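Local structure of putative SnoaL-like polyketide cyclase (Shewanella putrefaciens, 3GZB) at residues Q21-L33 with T124-H138. The protein is of unknown function but, as a putative SnoaL-like polyketide cyclase of NTF2 fold, probably binds a small molecule in its pocket. Numbering follows the deposited sequence.
Sequences QEQQLAVKYMDAL and TSLKLDMLNRRVTEH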
# COMPACT_ATOMS: atom_id res chain seq x y z
N GLN A 21 -10.90 -11.95 -10.62
CA GLN A 21 -10.34 -11.65 -11.92
C GLN A 21 -9.40 -10.41 -11.92
O GLN A 21 -8.47 -10.33 -12.71
CB GLN A 21 -11.42 -11.48 -12.96
CG GLN A 21 -12.23 -12.76 -13.25
CD GLN A 21 -11.44 -13.89 -13.94
OE1 GLN A 21 -10.38 -13.67 -14.62
NE2 GLN A 21 -11.98 -15.09 -13.79
N GLU A 22 -9.72 -9.43 -11.08
CA GLU A 22 -8.90 -8.22 -11.01
C GLU A 22 -7.50 -8.55 -10.51
O GLU A 22 -6.49 -8.11 -11.03
CB GLU A 22 -9.59 -7.19 -10.07
CG GLU A 22 -10.96 -6.79 -10.55
CD GLU A 22 -12.11 -7.62 -10.05
OE1 GLU A 22 -11.97 -8.79 -9.60
OE2 GLU A 22 -13.25 -7.06 -10.12
N GLN A 23 -7.43 -9.40 -9.49
CA GLN A 23 -6.12 -9.91 -9.04
C GLN A 23 -5.41 -10.74 -10.12
O GLN A 23 -4.20 -10.58 -10.29
CB GLN A 23 -6.26 -10.68 -7.74
CG GLN A 23 -6.71 -9.85 -6.53
CD GLN A 23 -6.78 -10.69 -5.27
OE1 GLN A 23 -6.07 -11.68 -5.13
NE2 GLN A 23 -7.65 -10.29 -4.33
N GLN A 24 -6.13 -11.56 -10.88
CA GLN A 24 -5.51 -12.41 -11.89
C GLN A 24 -4.86 -11.53 -12.94
O GLN A 24 -3.77 -11.84 -13.41
CB GLN A 24 -6.55 -13.35 -12.52
CG GLN A 24 -7.08 -14.43 -11.60
CD GLN A 24 -7.89 -15.46 -12.32
OE1 GLN A 24 -7.48 -15.95 -13.40
NE2 GLN A 24 -9.04 -15.81 -11.73
N LEU A 25 -5.52 -10.45 -13.29
CA LEU A 25 -4.94 -9.55 -14.28
C LEU A 25 -3.70 -8.83 -13.75
O LEU A 25 -2.72 -8.66 -14.46
CB LEU A 25 -5.98 -8.56 -14.81
CG LEU A 25 -5.56 -7.72 -16.03
CD1 LEU A 25 -5.24 -8.62 -17.27
CD2 LEU A 25 -6.63 -6.67 -16.38
N ALA A 26 -3.74 -8.43 -12.47
CA ALA A 26 -2.61 -7.82 -11.84
C ALA A 26 -1.42 -8.75 -11.89
O ALA A 26 -0.30 -8.27 -12.11
CB ALA A 26 -2.94 -7.48 -10.37
N VAL A 27 -1.61 -10.05 -11.67
CA VAL A 27 -0.51 -10.99 -11.74
C VAL A 27 0.16 -10.97 -13.13
O VAL A 27 1.41 -10.95 -13.26
CB VAL A 27 -0.94 -12.41 -11.36
CG1 VAL A 27 0.17 -13.44 -11.59
CG2 VAL A 27 -1.45 -12.45 -9.88
N LYS A 28 -0.63 -10.98 -14.19
CA LYS A 28 -0.09 -10.91 -15.57
C LYS A 28 0.76 -9.67 -15.78
O LYS A 28 1.86 -9.73 -16.35
CB LYS A 28 -1.24 -10.93 -16.58
CG LYS A 28 -2.09 -12.22 -16.51
CD LYS A 28 -2.90 -12.38 -17.74
CE LYS A 28 -3.46 -13.78 -17.88
NZ LYS A 28 -3.99 -13.93 -19.24
N TYR A 29 0.23 -8.55 -15.34
CA TYR A 29 0.98 -7.27 -15.44
C TYR A 29 2.31 -7.30 -14.68
O TYR A 29 3.34 -6.93 -15.23
CB TYR A 29 0.12 -6.14 -15.00
CG TYR A 29 0.78 -4.79 -14.89
CD1 TYR A 29 0.89 -3.96 -15.98
CD2 TYR A 29 1.32 -4.34 -13.70
CE1 TYR A 29 1.43 -2.68 -15.84
CE2 TYR A 29 1.88 -3.10 -13.56
CZ TYR A 29 1.97 -2.27 -14.64
OH TYR A 29 2.48 -0.99 -14.54
N MSE A 30 2.26 -7.75 -13.41
CA MSE A 30 3.46 -7.77 -12.61
C MSE A 30 4.49 -8.78 -13.14
O MSE A 30 5.69 -8.55 -13.00
CB MSE A 30 3.13 -8.05 -11.16
CG MSE A 30 2.30 -6.98 -10.52
SE MSE A 30 3.06 -5.21 -10.48
CE MSE A 30 4.71 -5.58 -9.54
N ASP A 31 4.05 -9.92 -13.64
CA ASP A 31 5.00 -10.87 -14.24
C ASP A 31 5.68 -10.21 -15.45
O ASP A 31 6.91 -10.29 -15.58
CB ASP A 31 4.32 -12.20 -14.62
CG ASP A 31 4.22 -13.16 -13.43
OD1 ASP A 31 5.00 -12.96 -12.49
OD2 ASP A 31 3.38 -14.10 -13.43
N ALA A 32 4.93 -9.52 -16.29
CA ALA A 32 5.53 -8.79 -17.43
C ALA A 32 6.53 -7.74 -16.98
O ALA A 32 7.64 -7.64 -17.49
CB ALA A 32 4.45 -8.16 -18.34
N LEU A 33 6.14 -6.96 -15.98
CA LEU A 33 7.01 -5.89 -15.49
C LEU A 33 8.34 -6.43 -14.96
O LEU A 33 9.41 -5.95 -15.32
CB LEU A 33 6.27 -5.12 -14.37
CG LEU A 33 7.02 -3.98 -13.70
CD1 LEU A 33 7.19 -2.77 -14.67
CD2 LEU A 33 6.28 -3.55 -12.43
N THR A 124 2.55 -1.79 -3.67
CA THR A 124 2.21 -1.43 -5.07
C THR A 124 0.69 -1.57 -5.24
O THR A 124 0.13 -2.62 -4.85
CB THR A 124 2.93 -2.35 -6.06
OG1 THR A 124 4.33 -2.08 -5.94
CG2 THR A 124 2.46 -2.14 -7.52
N SER A 125 0.02 -0.56 -5.78
CA SER A 125 -1.38 -0.68 -6.11
C SER A 125 -1.56 -0.45 -7.58
O SER A 125 -0.86 0.35 -8.23
CB SER A 125 -2.26 0.27 -5.30
OG SER A 125 -1.96 1.64 -5.59
N LEU A 126 -2.54 -1.14 -8.15
CA LEU A 126 -2.93 -1.00 -9.56
C LEU A 126 -4.41 -0.69 -9.62
O LEU A 126 -5.23 -1.43 -9.05
CB LEU A 126 -2.65 -2.28 -10.36
CG LEU A 126 -1.24 -2.84 -10.31
CD1 LEU A 126 -1.17 -4.16 -11.09
CD2 LEU A 126 -0.25 -1.83 -10.83
N LYS A 127 -4.77 0.35 -10.34
CA LYS A 127 -6.16 0.60 -10.70
C LYS A 127 -6.30 0.11 -12.15
O LYS A 127 -5.56 0.57 -13.04
CB LYS A 127 -6.49 2.09 -10.58
CG LYS A 127 -7.95 2.44 -10.73
CD LYS A 127 -8.84 1.78 -9.67
CE LYS A 127 -10.29 2.29 -9.80
NZ LYS A 127 -11.29 1.39 -9.15
N LEU A 128 -7.22 -0.82 -12.37
CA LEU A 128 -7.39 -1.50 -13.61
C LEU A 128 -8.67 -1.07 -14.31
O LEU A 128 -9.69 -0.77 -13.67
CB LEU A 128 -7.49 -3.01 -13.36
CG LEU A 128 -6.25 -3.57 -12.62
CD1 LEU A 128 -6.52 -5.03 -12.26
CD2 LEU A 128 -5.03 -3.45 -13.40
N ASP A 129 -8.59 -1.05 -15.64
CA ASP A 129 -9.76 -0.94 -16.54
C ASP A 129 -9.95 -2.33 -17.11
O ASP A 129 -9.21 -2.77 -18.03
CB ASP A 129 -9.45 0.13 -17.60
CG ASP A 129 -10.48 0.19 -18.73
OD1 ASP A 129 -11.43 -0.61 -18.75
OD2 ASP A 129 -10.27 1.05 -19.63
N MSE A 130 -10.91 -3.07 -16.52
CA MSE A 130 -11.10 -4.47 -16.83
C MSE A 130 -11.60 -4.66 -18.28
O MSE A 130 -11.15 -5.57 -18.97
CB MSE A 130 -11.97 -5.20 -15.79
CG MSE A 130 -11.43 -5.17 -14.39
SE MSE A 130 -9.75 -6.09 -14.24
CE MSE A 130 -10.35 -7.82 -14.64
N LEU A 131 -12.45 -3.77 -18.76
CA LEU A 131 -12.96 -3.87 -20.15
C LEU A 131 -11.82 -3.84 -21.17
O LEU A 131 -11.79 -4.64 -22.09
CB LEU A 131 -13.95 -2.73 -20.41
CG LEU A 131 -14.44 -2.58 -21.86
CD1 LEU A 131 -15.30 -3.77 -22.20
CD2 LEU A 131 -15.18 -1.27 -22.04
N ASN A 132 -10.88 -2.92 -20.98
CA ASN A 132 -9.80 -2.74 -21.94
C ASN A 132 -8.50 -3.43 -21.55
O ASN A 132 -7.50 -3.28 -22.24
CB ASN A 132 -9.58 -1.24 -22.14
CG ASN A 132 -10.76 -0.57 -22.77
OD1 ASN A 132 -11.10 -0.92 -23.91
ND2 ASN A 132 -11.42 0.35 -22.07
N ARG A 133 -8.50 -4.17 -20.43
CA ARG A 133 -7.33 -4.91 -19.99
C ARG A 133 -6.11 -3.95 -19.81
O ARG A 133 -5.01 -4.23 -20.30
CB ARG A 133 -7.00 -6.04 -20.98
CG ARG A 133 -6.42 -7.25 -20.37
CD ARG A 133 -6.34 -8.40 -21.40
NE ARG A 133 -5.72 -9.57 -20.81
CZ ARG A 133 -4.41 -9.76 -20.68
NH1 ARG A 133 -3.50 -8.86 -21.07
NH2 ARG A 133 -4.00 -10.88 -20.11
N ARG A 134 -6.34 -2.85 -19.12
CA ARG A 134 -5.44 -1.68 -19.00
C ARG A 134 -5.13 -1.41 -17.52
O ARG A 134 -6.03 -1.55 -16.69
CB ARG A 134 -6.15 -0.47 -19.63
CG ARG A 134 -5.37 0.82 -19.71
CD ARG A 134 -6.12 1.87 -20.60
NE ARG A 134 -6.36 1.38 -21.96
CZ ARG A 134 -7.40 1.69 -22.73
NH1 ARG A 134 -8.34 2.51 -22.29
NH2 ARG A 134 -7.51 1.16 -23.94
N VAL A 135 -3.93 -0.92 -17.25
CA VAL A 135 -3.59 -0.29 -15.96
C VAL A 135 -3.76 1.19 -16.17
O VAL A 135 -3.03 1.82 -17.00
CB VAL A 135 -2.14 -0.66 -15.52
CG1 VAL A 135 -1.66 0.19 -14.34
CG2 VAL A 135 -2.09 -2.15 -15.18
N THR A 136 -4.71 1.77 -15.44
CA THR A 136 -4.91 3.20 -15.52
C THR A 136 -3.96 3.94 -14.57
O THR A 136 -3.53 5.07 -14.84
CB THR A 136 -6.35 3.60 -15.32
OG1 THR A 136 -6.77 3.34 -14.01
CG2 THR A 136 -7.29 2.78 -16.23
N GLU A 137 -3.65 3.33 -13.41
CA GLU A 137 -2.71 3.94 -12.46
C GLU A 137 -1.97 2.88 -11.70
O GLU A 137 -2.58 2.01 -11.07
CB GLU A 137 -3.40 4.87 -11.47
CG GLU A 137 -2.44 5.73 -10.64
CD GLU A 137 -3.09 6.78 -9.73
OE1 GLU A 137 -4.31 6.70 -9.38
OE2 GLU A 137 -2.33 7.71 -9.32
N HIS A 138 -0.65 2.97 -11.75
CA HIS A 138 0.28 2.14 -10.98
C HIS A 138 0.92 3.05 -9.96
O HIS A 138 1.56 4.05 -10.34
CB HIS A 138 1.29 1.53 -11.94
CG HIS A 138 2.37 0.71 -11.30
ND1 HIS A 138 3.01 -0.29 -11.99
CD2 HIS A 138 2.93 0.74 -10.07
CE1 HIS A 138 3.94 -0.83 -11.21
NE2 HIS A 138 3.91 -0.23 -10.02
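Leu25 and Tyr29, one turn apart on helix 21-33, bury the most surface on the helix side of its contact with the hairpin of 124-138, where Arg133 and Met130 are the main counterparts. Leu25 CD1 touches the methylene CG of Arg133 at 3.6 Å and, in one of two modelled positions of this arginine, lies over the centre of its guanidinium. Its other methyl, CD2, meets the selenium of Met130, a selenomethionine, at 3.8 Å; a branched leucine suits a place where two long side chains close over the helix at the turn. Tyr29, with CG anti to the backbone N (chi1 174°), sets its ring against Val135 and Leu126. Val135 CG2 sits over one face in a CH-pi contact, 3.8 Å from the ring centroid, while Leu126 CD1 approaches Tyr29 CD2 obliquely at 3.6 Å. At the ring's far end Tyr29 OH hydrogen-bonds His138 ND1 (2.7 Å), lying at the edge of the imidazole, and also Tyr45 OH. Shortening Tyr29 to an alanine would probably leave His138 ND1 and Tyr45 OH without this shared hydroxyl and open a gap beside Val135 and Leu126. The small Ala26 lets the helix come close to Leu126, in the helix-on-curved-sheet packing of the NTF2 fold. The contact thus grades from aliphatic and guanidinium packing round the more exposed turn to a hydrogen-bonded chain, Tyr45-Tyr29-His138-Asp140, through the buried Tyr29 and His138, whose two bonds to His138 are likely to fix its imidazole's rotation.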